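Local coordinates for protein 24-sterol C-methyltransferase (Haloferax volcanii, PDB 6F5Z) that probably transfers methyl groups from S-adenosyl-L-methionine as a putative class I methyltransferase that binds S-adenosyl-L-homocysteine and pairs with the activator Trm112, at residues K28-R33 / T218-G223; A32-E37 / R54-T59; V42-L45 / Y51-R54. All coordinates share one frame; numbering follows the deposited sequence.

Contact 1: residues K28-R33 / T218-G223; sequences KHALAR and TLLTVG
Leu220 of strand 218-224 meets Ala30 and Arg33 of helix 16-33 through a single methyl group, CD2, and no hydrogen bond passes between 28-33 and 218-223. The apolar part is small. Ala30 CB lies 4.0 Å from Leu220 CD2, at the point where the two backbones come closest, Ala30 CA standing 7.2 Å from Leu220 CA. Leu220 carries its CG anti to the backbone N (chi1 170°), which lifts the isobutyl end off the strand toward the helix. The second apolar touch comes from the aliphatic part of an arginine: Arg33 CD is 4.1 Å from Leu220 CD2, and the two side chains run past each other in opposite directions. Arg33 NH1 is also 4.1 Å from Leu220 CD2, and the methyl stands oblique to the guanidinium plane.

The polar part lies outside the pair. With its chain extended from CG to NE, Arg33 carries the guanidinium past Leu220 to the acids of strand 178-185, where NH1 forms salt bridges with Glu181 and Asp183. Arg33 also packs on Arg33 of a second copy of this protein in the assembly. Tyr137 of the neighbouring strand 134-140 touches both Arg33 and Leu220.

The contact thus seats the C-terminal part of helix 16-33 on strand 218-224, which runs antiparallel to both its neighbours in the sheet. Its chemistry implies a division of labour in Arg33: the CD methylene packs against Leu220, while the buried positive charge is probably stabilised by the two acidic residues of the edge strand.

Contact 2: residues A32-E37 / R54-T59; sequences ARMPVE and RALRDT
Met34 and Val36 approach Leu56 from a backbone that leaves helix 16-33 and kinks through an inverse gamma turn centred on Pro35, with a weak bond from Val36 N to Met34 O (2.9 Å), while 54-59 stays helical. The turn sends the CB atoms of Met34 and Val36 toward the helix, and Leu56 receives both. Met34 leads with its sulfur: SD lies 4.1 Å from Leu56 CD1 and 4.2 Å from Leu56 CD2, so it is shared almost evenly by the two branches of the leucine. The two side chains cross at about a right angle. Met34 is straight as far as SD (chi2 -174°) and bends only at the last torsion, which turns CE aside and leaves the sulfur to make the touch. Val36 adds a looser contact from one branch, its CG2 standing 4.4 Å from Leu56 CD2.

Other parts of the fold close round this core. Ile62 touches both Val36 and Leu56, Leu31 of helix 16-33 packs on Leu56, and Met34 rests on Trp108 and His106 of strand 104-110. Farther along helix 51-60, Thr59 OG1 donates to Ala55 O at 2.7 Å, from above the carbonyl plane, while Thr59 N reaches the same oxygen from the opposite face. That oxygen is therefore gripped twice. A further polar tie joins the two helices, from Lys60 NZ to Ala32 O.

No polar bond links 32-37 and 54-59 directly. The arrangement belongs to the Rossmann-like methyltransferase fold, in which the helix ahead of the first strand and the helix following that strand flank the same face of the central sheet.

Contact 3: residues V42-L45 / Y51-R54; sequences VVDL and YALR. With SAH (S-adenosyl-L-homocysteine), chain G.
Asp44 of strand 41-45 faces Leu53 and Ala52 in the first turn of helix 51-60, and this is the tightly packed side. Asp44 CB lies 3.8 Å from Leu53 CG, and one carboxylate oxygen, Asp44 OD2, comes 3.7 Å from Ala52 CB. Two residues earlier on the strand, Val42 CG1 meets Leu53 CD2 at 4.1 Å, the side chains sliding past each other in opposite directions. Phe89 and Leu87 of strand 87-91 pack on Leu53 as well.

The other side is looser and bridged by water. No direct hydrogen bond joins strand and helix; instead a water donates to Asp44 OD2 (2.6 Å) and accepts from Ala52 N (3.1 Å), while Thr47 OG1 also bonds to that carboxylate oxygen. The same water lies over one face of the Tyr51 ring, offset toward its rim.

Tyr51 starts out pointing away from the strand and reaches the ligand with its hydroxyl. Its CG sits between the backbone N and the carbonyl carbon (chi1 72°), which swings the phenol toward the amino-acid end of S-adenosyl-L-homocysteine, where Tyr51 OH donates to the ligand's carboxylate O at 2.7 Å. That oxygen lies at the ring edge, near its plane. A phenylalanine in place of Tyr51 would probably leave this carboxylate oxygen without its hydroxyl donor and hold the homocysteine end less firmly.

Strand, glycine-containing loop and helix here form the first half of a beta-alpha-beta unit, the cofactor-binding start of the Rossmann-like class I methyltransferase fold.

How the contacts relate
Helix 16-33 and helix 51-60 tie the three contacts into one core on the sheet. Contacts 1 and 2 share Ala32 and Arg33, their centres about 11 Å apart. Leu31 of 28-33 packs with CD1 4.1 Å from Ala55 CB of contact 2, while its CD2 reaches Ala52 CB of contact 3 at 4.1 Å. Contacts 2 and 3, about 9 Å apart between centres, join where Leu56 CD1 meets Val42 CG1 at 3.9 Å. Only contact 3 touches S-adenosyl-L-homocysteine; the side chains of Ala30 and Leu56 stay about 10 and 11 Å from it. Contacts 1 and 2 instead adjoin the second subunit.

Contact 1: residues K28-R33 / T218-G223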
loop_
_atom_site.group_PDB
_atom_site.type_symbol
_atom_site.label_atom_id
_atom_site.label_comp_id
_atom_site.label_asym_id
_atom_site.label_seq_id
_atom_site.Cartn_x
_atom_site.Cartn_y
_atom_site.Cartn_z
ATOM N N LYS B 28 -1.187 6.368 13.482
ATOM C CA LYS B 28 -1.929 5.153 13.804
ATOM C C LYS B 28 -2.487 4.505 12.539
ATOM O O LYS B 28 -2.536 3.263 12.486
ATOM C CB LYS B 28 -3.058 5.470 14.787
ATOM C CG LYS B 28 -4.157 6.362 14.271
ATOM C CD LYS B 28 -5.180 6.677 15.391
ATOM C CE LYS B 28 -6.273 7.592 14.905
ATOM N NZ LYS B 28 -7.117 8.063 16.037
ATOM N N HIS B 29 -2.912 5.306 11.555
ATOM C CA HIS B 29 -3.521 4.773 10.334
ATOM C C HIS B 29 -2.467 4.211 9.421
ATOM O O HIS B 29 -2.692 3.176 8.781
ATOM C CB HIS B 29 -4.300 5.858 9.586
ATOM C CG HIS B 29 -5.500 6.328 10.339
ATOM N ND1 HIS B 29 -6.527 5.461 10.668
ATOM C CD2 HIS B 29 -5.787 7.556 10.833
ATOM C CE1 HIS B 29 -7.435 6.191 11.299
ATOM N NE2 HIS B 29 -7.023 7.452 11.452
ATOM N N ALA B 30 -1.312 4.884 9.332
ATOM C CA ALA B 30 -0.236 4.382 8.459
ATOM C C ALA B 30 0.321 3.066 9.027
ATOM O O ALA B 30 0.545 2.111 8.288
ATOM C CB ALA B 30 0.884 5.412 8.357
ATOM N N LEU B 31 0.512 2.988 10.358
ATOM C CA LEU B 31 1.039 1.777 10.977
ATOM C C LEU B 31 0.102 0.604 10.751
ATOM O O LEU B 31 0.552 -0.529 10.516
ATOM C CB LEU B 31 1.233 1.976 12.488
ATOM C CG LEU B 31 2.374 2.922 12.809
ATOM C CD1 LEU B 31 2.261 3.497 14.248
ATOM C CD2 LEU B 31 3.722 2.243 12.630
ATOM N N ALA B 32 -1.219 0.882 10.787
ATOM C CA ALA B 32 -2.193 -0.200 10.634
ATOM C C ALA B 32 -2.136 -0.826 9.257
ATOM O O ALA B 32 -2.633 -1.956 9.111
ATOM C CB ALA B 32 -3.602 0.298 10.905
ATOM N N ARG B 33 -1.564 -0.128 8.268
ATOM C CA ARG B 33 -1.500 -0.624 6.889
ATOM C C ARG B 33 -0.329 -1.584 6.728
ATOM O O ARG B 33 -0.303 -2.317 5.710
ATOM C CB ARG B 33 -1.313 0.560 5.908
ATOM C CG ARG B 33 -2.541 1.420 5.840
ATOM C CD ARG B 33 -2.377 2.629 4.943
ATOM N NE ARG B 33 -3.498 3.556 5.122
ATOM C CZ ARG B 33 -3.801 4.539 4.282
ATOM N NH1 ARG B 33 -3.088 4.726 3.183
ATOM N NH2 ARG B 33 -4.811 5.359 4.551
ATOM N N THR B 218 -1.015 14.007 6.464
ATOM C CA THR B 218 0.309 13.397 6.392
ATOM C C THR B 218 0.458 12.663 5.069
ATOM O O THR B 218 -0.419 11.889 4.689
ATOM C CB THR B 218 0.447 12.375 7.544
ATOM O OG1 THR B 218 0.400 13.101 8.789
ATOM C CG2 THR B 218 1.757 11.610 7.524
ATOM N N LEU B 219 1.594 12.882 4.387
ATOM C CA LEU B 219 1.843 12.132 3.159
ATOM C C LEU B 219 2.478 10.787 3.539
ATOM O O LEU B 219 3.443 10.745 4.306
ATOM C CB LEU B 219 2.843 12.934 2.287
ATOM C CG LEU B 219 3.504 12.143 1.119
ATOM C CD1 LEU B 219 2.474 11.740 0.091
ATOM C CD2 LEU B 219 4.524 13.037 0.394
ATOM N N LEU B 220 1.956 9.682 2.980
ATOM C CA LEU B 220 2.555 8.384 3.185
ATOM C C LEU B 220 2.954 7.833 1.839
ATOM O O LEU B 220 2.109 7.776 0.939
ATOM C CB LEU B 220 1.567 7.398 3.839
ATOM C CG LEU B 220 2.022 5.919 3.884
ATOM C CD1 LEU B 220 3.234 5.746 4.851
ATOM C CD2 LEU B 220 0.843 5.015 4.341
ATOM N N THR B 221 4.243 7.384 1.719
ATOM C CA THR B 221 4.660 6.696 0.486
ATOM C C THR B 221 5.199 5.346 0.930
ATOM O O THR B 221 5.965 5.271 1.889
ATOM C CB THR B 221 5.759 7.486 -0.251
ATOM O OG1 THR B 221 5.361 8.868 -0.380
ATOM C CG2 THR B 221 6.045 6.922 -1.668
ATOM N N VAL B 222 4.781 4.270 0.243
ATOM C CA VAL B 222 5.188 2.897 0.593
ATOM C C VAL B 222 6.037 2.324 -0.534
ATOM O O VAL B 222 5.588 2.353 -1.690
ATOM C CB VAL B 222 3.951 2.015 0.804
ATOM C CG1 VAL B 222 4.326 0.551 1.085
ATOM C CG2 VAL B 222 3.106 2.569 1.965
ATOM N N GLY B 223 7.243 1.880 -0.197
ATOM C CA GLY B 223 8.154 1.267 -1.160
ATOM C C GLY B 223 8.431 -0.188 -0.811
ATOM O O GLY B 223 8.322 -0.589 0.343
#

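Contact 2: residues A32-E37 / R54-T59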
loop_
_atom_site.group_PDB
_atom_site.type_symbol
_atom_site.label_atom_id
_atom_site.label_comp_id
_atom_site.label_asym_id
_atom_site.label_seq_id
_atom_site.Cartn_x
_atom_site.Cartn_y
_atom_site.Cartn_z
ATOM N N ALA B 32 -1.219 0.882 10.787
ATOM C CA ALA B 32 -2.193 -0.200 10.634
ATOM C C ALA B 32 -2.136 -0.826 9.257
ATOM O O ALA B 32 -2.633 -1.956 9.111
ATOM C CB ALA B 32 -3.602 0.298 10.905
ATOM N N ARG B 33 -1.564 -0.128 8.268
ATOM C CA ARG B 33 -1.500 -0.624 6.889
ATOM C C ARG B 33 -0.329 -1.584 6.728
ATOM O O ARG B 33 -0.303 -2.317 5.710
ATOM C CB ARG B 33 -1.313 0.560 5.908
ATOM C CG ARG B 33 -2.541 1.420 5.840
ATOM C CD ARG B 33 -2.377 2.629 4.943
ATOM N NE ARG B 33 -3.498 3.556 5.122
ATOM C CZ ARG B 33 -3.801 4.539 4.282
ATOM N NH1 ARG B 33 -3.088 4.726 3.183
ATOM N NH2 ARG B 33 -4.811 5.359 4.551
ATOM N N MET B 34 0.707 -1.513 7.620
ATOM C CA MET B 34 1.936 -2.278 7.396
ATOM C C MET B 34 1.672 -3.764 7.363
ATOM O O MET B 34 0.992 -4.284 8.256
ATOM C CB MET B 34 3.010 -1.921 8.431
ATOM C CG MET B 34 3.432 -0.515 8.294
ATOM S SD MET B 34 4.824 -0.127 9.401
ATOM C CE MET B 34 6.217 -0.973 8.553
ATOM N N PRO B 35 2.233 -4.464 6.350
ATOM C CA PRO B 35 1.946 -5.908 6.199
ATOM C C PRO B 35 2.853 -6.779 7.061
ATOM O O PRO B 35 3.529 -7.692 6.583
ATOM C CB PRO B 35 2.241 -6.120 4.709
ATOM C CG PRO B 35 3.352 -5.212 4.454
ATOM C CD PRO B 35 3.066 -3.954 5.237
ATOM N N VAL B 36 2.884 -6.465 8.351
ATOM C CA VAL B 36 3.718 -7.191 9.308
ATOM C C VAL B 36 3.170 -8.566 9.561
ATOM O O VAL B 36 1.963 -8.722 9.797
ATOM C CB VAL B 36 3.703 -6.383 10.642
ATOM C CG1 VAL B 36 4.314 -7.191 11.793
ATOM C CG2 VAL B 36 4.421 -5.053 10.468
ATOM N N GLU B 37 4.084 -9.550 9.641
ATOM C CA GLU B 37 3.782 -10.914 10.061
ATOM C C GLU B 37 4.321 -11.013 11.485
ATOM O O GLU B 37 5.323 -10.377 11.825
ATOM C CB GLU B 37 4.470 -11.957 9.189
ATOM C CG GLU B 37 3.966 -11.984 7.753
ATOM C CD GLU B 37 2.473 -12.235 7.573
ATOM O OE1 GLU B 37 1.813 -12.749 8.506
ATOM O OE2 GLU B 37 1.953 -11.843 6.507
ATOM N N ARG B 54 6.383 0.298 19.725
ATOM C CA ARG B 54 5.477 -0.256 20.736
ATOM C C ARG B 54 4.104 -0.547 20.138
ATOM O O ARG B 54 3.522 -1.584 20.449
ATOM C CB ARG B 54 5.350 0.681 21.939
ATOM C CG ARG B 54 6.636 0.725 22.746
ATOM C CD ARG B 54 6.540 1.532 24.068
ATOM N NE ARG B 54 6.190 2.944 23.843
ATOM C CZ ARG B 54 7.084 3.892 23.574
ATOM N NH1 ARG B 54 8.383 3.599 23.522
ATOM N NH2 ARG B 54 6.691 5.143 23.393
ATOM N N ALA B 55 3.584 0.331 19.252
ATOM C CA ALA B 55 2.304 0.122 18.590
ATOM C C ALA B 55 2.370 -1.091 17.671
ATOM O O ALA B 55 1.430 -1.899 17.659
ATOM C CB ALA B 55 1.903 1.355 17.782
ATOM N N LEU B 56 3.491 -1.263 16.938
ATOM C CA LEU B 56 3.589 -2.439 16.067
ATOM C C LEU B 56 3.669 -3.730 16.852
ATOM O O LEU B 56 3.147 -4.759 16.399
ATOM C CB LEU B 56 4.770 -2.303 15.121
ATOM C CG LEU B 56 4.577 -1.275 13.990
ATOM C CD1 LEU B 56 5.889 -1.035 13.243
ATOM C CD2 LEU B 56 3.429 -1.681 13.038
ATOM N N ARG B 57 4.350 -3.712 18.006
ATOM C CA ARG B 57 4.412 -4.944 18.824
ATOM C C ARG B 57 3.049 -5.268 19.434
ATOM O O ARG B 57 2.584 -6.408 19.337
ATOM C CB ARG B 57 5.458 -4.775 19.916
ATOM C CG ARG B 57 5.667 -6.027 20.748
ATOM C CD ARG B 57 6.934 -5.871 21.568
ATOM N NE ARG B 57 7.120 -7.013 22.470
ATOM C CZ ARG B 57 6.594 -7.077 23.692
ATOM N NH1 ARG B 57 5.884 -6.059 24.173
ATOM N NH2 ARG B 57 6.789 -8.152 24.448
ATOM N N ASP B 58 2.374 -4.257 19.944
ATOM C CA ASP B 58 1.054 -4.438 20.556
ATOM C C ASP B 58 -0.051 -4.832 19.590
ATOM O O ASP B 58 -0.974 -5.572 19.981
ATOM C CB ASP B 58 0.650 -3.165 21.322
ATOM C CG ASP B 58 1.599 -2.786 22.457
ATOM O OD1 ASP B 58 2.351 -3.683 22.942
ATOM O OD2 ASP B 58 1.637 -1.579 22.828
ATOM N N THR B 59 -0.020 -4.337 18.346
ATOM C CA THR B 59 -1.120 -4.573 17.393
ATOM C C THR B 59 -0.805 -5.575 16.288
ATOM O O THR B 59 -1.731 -6.088 15.656
ATOM C CB THR B 59 -1.584 -3.266 16.732
ATOM O OG1 THR B 59 -0.517 -2.729 15.934
ATOM C CG2 THR B 59 -2.100 -2.245 17.751
#

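Contact 3: residues V42-L45 / Y51-R54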
loop_
_atom_site.group_PDB
_atom_site.type_symbol
_atom_site.label_atom_id
_atom_site.label_comp_id
_atom_site.label_asym_id
_atom_site.label_seq_id
_atom_site.Cartn_x
_atom_site.Cartn_y
_atom_site.Cartn_z
ATOM N N VAL B 42 11.598 -4.978 12.599
ATOM C CA VAL B 42 11.317 -3.648 12.073
ATOM C C VAL B 42 12.356 -2.649 12.577
ATOM O O VAL B 42 12.697 -2.652 13.776
ATOM C CB VAL B 42 9.870 -3.200 12.460
ATOM C CG1 VAL B 42 9.562 -1.747 12.014
ATOM C CG2 VAL B 42 8.842 -4.166 11.857
ATOM N N VAL B 43 12.796 -1.761 11.692
ATOM C CA VAL B 43 13.677 -0.641 12.037
ATOM C C VAL B 43 12.835 0.642 11.931
ATOM O O VAL B 43 12.115 0.856 10.934
ATOM C CB VAL B 43 14.909 -0.581 11.108
ATOM C CG1 VAL B 43 15.681 0.744 11.297
ATOM C CG2 VAL B 43 15.830 -1.754 11.395
ATOM N N ASP B 44 12.898 1.452 12.979
ATOM C CA ASP B 44 12.169 2.716 13.050
ATOM C C ASP B 44 13.218 3.830 12.979
ATOM O O ASP B 44 14.058 3.967 13.902
ATOM C CB ASP B 44 11.413 2.758 14.402
ATOM C CG ASP B 44 10.671 4.021 14.734
ATOM O OD1 ASP B 44 10.700 4.965 13.908
ATOM O OD2 ASP B 44 10.055 4.070 15.826
ATOM N N LEU B 45 13.237 4.544 11.834
ATOM C CA LEU B 45 14.238 5.579 11.600
ATOM C C LEU B 45 13.777 6.913 12.131
ATOM O O LEU B 45 12.786 7.453 11.628
ATOM C CB LEU B 45 14.539 5.674 10.119
ATOM C CG LEU B 45 15.198 4.457 9.503
ATOM C CD1 LEU B 45 15.387 4.689 8.008
ATOM C CD2 LEU B 45 16.561 4.151 10.136
ATOM N N TYR B 51 7.215 5.244 20.018
ATOM C CA TYR B 51 5.837 4.779 20.035
ATOM C C TYR B 51 5.464 3.858 18.881
ATOM O O TYR B 51 4.578 3.018 19.029
ATOM C CB TYR B 51 4.853 5.959 20.133
ATOM C CG TYR B 51 4.764 6.776 18.858
ATOM C CD1 TYR B 51 3.908 6.394 17.821
ATOM C CD2 TYR B 51 5.575 7.895 18.658
ATOM C CE1 TYR B 51 3.824 7.134 16.639
ATOM C CE2 TYR B 51 5.519 8.625 17.467
ATOM C CZ TYR B 51 4.650 8.229 16.456
ATOM O OH TYR B 51 4.629 8.906 15.252
ATOM N N ALA B 52 6.089 4.066 17.704
ATOM C CA ALA B 52 5.702 3.256 16.552
ATOM C C ALA B 52 6.071 1.804 16.768
ATOM O O ALA B 52 5.297 0.923 16.398
ATOM C CB ALA B 52 6.394 3.781 15.314
ATOM N N LEU B 53 7.246 1.534 17.355
ATOM C CA LEU B 53 7.637 0.161 17.635
ATOM C C LEU B 53 6.720 -0.463 18.666
ATOM O O LEU B 53 6.342 -1.622 18.548
ATOM C CB LEU B 53 9.087 0.051 18.107
ATOM C CG LEU B 53 10.131 0.432 17.073
ATOM C CD1 LEU B 53 11.512 0.400 17.694
ATOM C CD2 LEU B 53 10.082 -0.544 15.859
ATOM N N ARG B 54 6.383 0.298 19.725
ATOM C CA ARG B 54 5.477 -0.256 20.736
ATOM C C ARG B 54 4.104 -0.547 20.138
ATOM O O ARG B 54 3.522 -1.584 20.449
ATOM C CB ARG B 54 5.350 0.681 21.939
ATOM C CG ARG B 54 6.636 0.725 22.746
ATOM C CD ARG B 54 6.540 1.532 24.068
ATOM N NE ARG B 54 6.190 2.944 23.843
ATOM C CZ ARG B 54 7.084 3.892 23.574
ATOM N NH1 ARG B 54 8.383 3.599 23.522
ATOM N NH2 ARG B 54 6.691 5.143 23.393
HETATM N N SAH G . 9.154 9.530 14.656
HETATM C CA SAH G . 8.928 10.372 15.860
HETATM C CB SAH G . 9.942 11.574 16.010
HETATM C CG SAH G . 9.830 12.596 14.883
HETATM S SD SAH G . 11.015 13.969 15.138
HETATM C C SAH G . 7.481 10.931 15.913
HETATM O O SAH G . 6.715 10.549 14.928
HETATM O OXT SAH G . 7.104 11.649 16.811
HETATM C "C5'" SAH G . 12.439 13.477 14.137
HETATM C "C4'" SAH G . 13.330 12.450 14.811
HETATM O "O4'" SAH G . 14.356 12.064 13.860
HETATM C "C3'" SAH G . 14.054 13.044 16.025
HETATM O "O3'" SAH G . 13.949 12.216 17.183
HETATM C "C2'" SAH G . 15.475 13.294 15.508
HETATM O "O2'" SAH G . 16.502 13.241 16.497
HETATM C "C1'" SAH G . 15.636 12.198 14.456
HETATM N N9 SAH G . 16.593 12.509 13.392
HETATM C C8 SAH G . 16.586 13.610 12.569
HETATM N N7 SAH G . 17.539 13.609 11.668
HETATM C C5 SAH G . 18.218 12.423 11.908
HETATM C C6 SAH G . 19.342 11.826 11.294
HETATM N N6 SAH G . 20.029 12.383 10.287
HETATM N N1 SAH G . 19.771 10.636 11.783
HETATM C C2 SAH G . 19.131 10.099 12.831
HETATM N N3 SAH G . 18.066 10.565 13.490
HETATM C C4 SAH G . 17.647 11.738 12.972
HETATM O O HOH W 1 8.395 5.875 16.818
#